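Local coordinates for hypothetical protein ST1066 (Sulfolobus tokodaii, PDB 2PJZ), which probably binds and hydrolyses ATP as the nucleotide-binding subunit of an ABC transporter, putatively one that moves cobalt, at residues A[75-80]-A[143-148]. Residues are numbered along the deposited sequence; the frame is centred on the assembly and turned at random.
Sequences RYSTNL and LASQPE
S145, P147 and E148 meet R75 and S77 where helix 131-144 ends and the chain turns into strand 149-153. This is the P-loop NTPase core of an ABC ATPase. Strand 76-78 is an edge strand of the mixed sheet and runs parallel to 149-153. Residues 145-148 link the helix to strand 149-153.

S145 comes first. With chi1 at 62°, its OG is turned in over its own backbone, close to both the amide N and the carbonyl carbon, and lies 3.0 Å from S77 OG. S77 OG is hydrogen-bonded to the carbonyl O of A142, and S145 OG bonds weakly to the same oxygen. Q146 then takes a positive phi (49°) and turns the chain out of the helix.

P147 packs its ring against S77, with P147 CB 3.8 Å from S77 CB. Its CA also lies 3.5 Å from the carbonyl O of R75. E148 N donates a weak hydrogen bond to R75 O, 2.9 Å long and bent to 122°. The next residue, I149, pairs through its backbone with R75 and S77.

The side chains of R75 and E148 run side by side in the same direction, with R75 CD 4.0 Å from E148 CG. Their charged ends do not touch. One water joins them, accepting from R75 NH1 in the guanidinium plane and donating to E148 OE2 at 2.8 Å.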
loop_
_atom_site.group_PDB
_atom_site.type_symbol
_atom_site.label_atom_id
_atom_site.label_comp_id
_atom_site.label_asym_id
_atom_site.label_seq_id
_atom_site.Cartn_x
_atom_site.Cartn_y
_atom_site.Cartn_z
ATOM N N ARG A 75 1.345 5.024 17.343
ATOM C CA ARG A 75 1.896 5.769 16.207
ATOM C C ARG A 75 1.802 5.109 14.840
ATOM O O ARG A 75 2.207 5.709 13.835
ATOM C CB ARG A 75 3.342 6.176 16.488
ATOM C CG ARG A 75 3.404 7.034 17.792
ATOM C CD ARG A 75 4.767 7.640 17.944
ATOM N NE ARG A 75 5.107 7.943 19.331
ATOM C CZ ARG A 75 5.093 9.155 19.860
ATOM N NH1 ARG A 75 4.743 10.208 19.128
ATOM N NH2 ARG A 75 5.442 9.304 21.137
ATOM N N TYR A 76 1.307 3.875 14.806
ATOM C CA TYR A 76 1.094 3.155 13.537
ATOM C C TYR A 76 -0.390 3.047 13.236
ATOM O O TYR A 76 -1.194 2.792 14.147
ATOM C CB TYR A 76 1.693 1.737 13.659
ATOM C CG TYR A 76 1.461 0.894 12.418
ATOM C CD1 TYR A 76 2.310 1.007 11.329
ATOM C CD2 TYR A 76 0.358 0.033 12.318
ATOM C CE1 TYR A 76 2.099 0.258 10.163
ATOM C CE2 TYR A 76 0.149 -0.741 11.165
ATOM C CZ TYR A 76 1.030 -0.603 10.093
ATOM O OH TYR A 76 0.860 -1.342 8.958
ATOM N N SER A 77 -0.764 3.228 11.969
ATOM C CA SER A 77 -2.127 3.030 11.513
ATOM C C SER A 77 -2.156 2.222 10.224
ATOM O O SER A 77 -1.225 2.277 9.432
ATOM C CB SER A 77 -2.788 4.389 11.154
ATOM O OG SER A 77 -3.040 5.130 12.289
ATOM N N THR A 78 -3.259 1.508 10.005
ATOM C CA THR A 78 -3.525 0.868 8.714
ATOM C C THR A 78 -5.002 1.103 8.365
ATOM O O THR A 78 -5.844 1.320 9.250
ATOM C CB THR A 78 -3.179 -0.677 8.716
ATOM O OG1 THR A 78 -3.411 -1.264 7.414
ATOM C CG2 THR A 78 -4.047 -1.431 9.761
ATOM N N ASN A 79 -5.291 1.113 7.078
ATOM C CA ASN A 79 -6.693 1.143 6.614
ATOM C C ASN A 79 -7.229 -0.236 6.313
ATOM O O ASN A 79 -8.339 -0.355 5.792
ATOM C CB ASN A 79 -6.813 2.017 5.362
ATOM C CG ASN A 79 -6.174 1.375 4.123
ATOM O OD1 ASN A 79 -5.455 0.375 4.212
ATOM N ND2 ASN A 79 -6.479 1.939 2.950
ATOM N N LEU A 80 -6.466 -1.290 6.656
ATOM C CA LEU A 80 -6.913 -2.667 6.325
ATOM C C LEU A 80 -8.247 -2.980 7.009
ATOM O O LEU A 80 -8.452 -2.626 8.184
ATOM C CB LEU A 80 -5.884 -3.731 6.735
ATOM C CG LEU A 80 -4.659 -3.868 5.826
ATOM C CD1 LEU A 80 -3.566 -4.616 6.643
ATOM C CD2 LEU A 80 -4.960 -4.603 4.513
ATOM N N LEU A 143 -5.646 7.921 8.916
ATOM C CA LEU A 143 -4.909 9.188 8.854
ATOM C C LEU A 143 -5.270 10.178 9.936
ATOM O O LEU A 143 -4.448 11.051 10.277
ATOM C CB LEU A 143 -5.059 9.857 7.482
ATOM C CG LEU A 143 -4.573 9.041 6.271
ATOM C CD1 LEU A 143 -4.927 9.783 5.028
ATOM C CD2 LEU A 143 -3.070 8.747 6.293
ATOM N N ALA A 144 -6.489 10.080 10.463
ATOM C CA ALA A 144 -6.956 11.104 11.411
ATOM C C ALA A 144 -6.312 10.975 12.789
ATOM O O ALA A 144 -6.426 11.869 13.616
ATOM C CB ALA A 144 -8.465 11.105 11.510
ATOM N N SER A 145 -5.608 9.872 13.035
ATOM C CA SER A 145 -4.746 9.795 14.204
ATOM C C SER A 145 -3.346 10.402 14.029
ATOM O O SER A 145 -2.499 10.289 14.940
ATOM C CB SER A 145 -4.636 8.349 14.707
ATOM O OG SER A 145 -4.056 7.533 13.715
ATOM N N GLN A 146 -3.086 11.007 12.872
ATOM C CA GLN A 146 -1.780 11.571 12.580
ATOM C C GLN A 146 -0.646 10.549 12.884
ATOM O O GLN A 146 0.293 10.832 13.655
ATOM C CB GLN A 146 -1.578 12.879 13.356
ATOM C CG GLN A 146 -2.567 13.940 12.897
ATOM C CD GLN A 146 -2.122 15.358 13.195
ATOM O OE1 GLN A 146 -2.674 16.002 14.088
ATOM N NE2 GLN A 146 -1.143 15.855 12.449
ATOM N N PRO A 147 -0.719 9.369 12.246
ATOM C CA PRO A 147 0.274 8.327 12.484
ATOM C C PRO A 147 1.634 8.787 12.020
ATOM O O PRO A 147 1.754 9.556 11.031
ATOM C CB PRO A 147 -0.195 7.173 11.559
ATOM C CG PRO A 147 -0.973 7.863 10.450
ATOM C CD PRO A 147 -1.675 9.002 11.175
ATOM N N GLU A 148 2.671 8.342 12.714
ATOM C CA GLU A 148 4.011 8.484 12.170
ATOM C C GLU A 148 4.283 7.469 11.049
ATOM O O GLU A 148 5.098 7.712 10.162
ATOM C CB GLU A 148 5.055 8.282 13.271
ATOM C CG GLU A 148 5.022 9.350 14.377
ATOM C CD GLU A 148 5.229 10.777 13.900
ATOM O OE1 GLU A 148 5.772 11.017 12.781
ATOM O OE2 GLU A 148 4.834 11.673 14.683
HETATM O O HOH W 1 3.464 10.841 17.035
#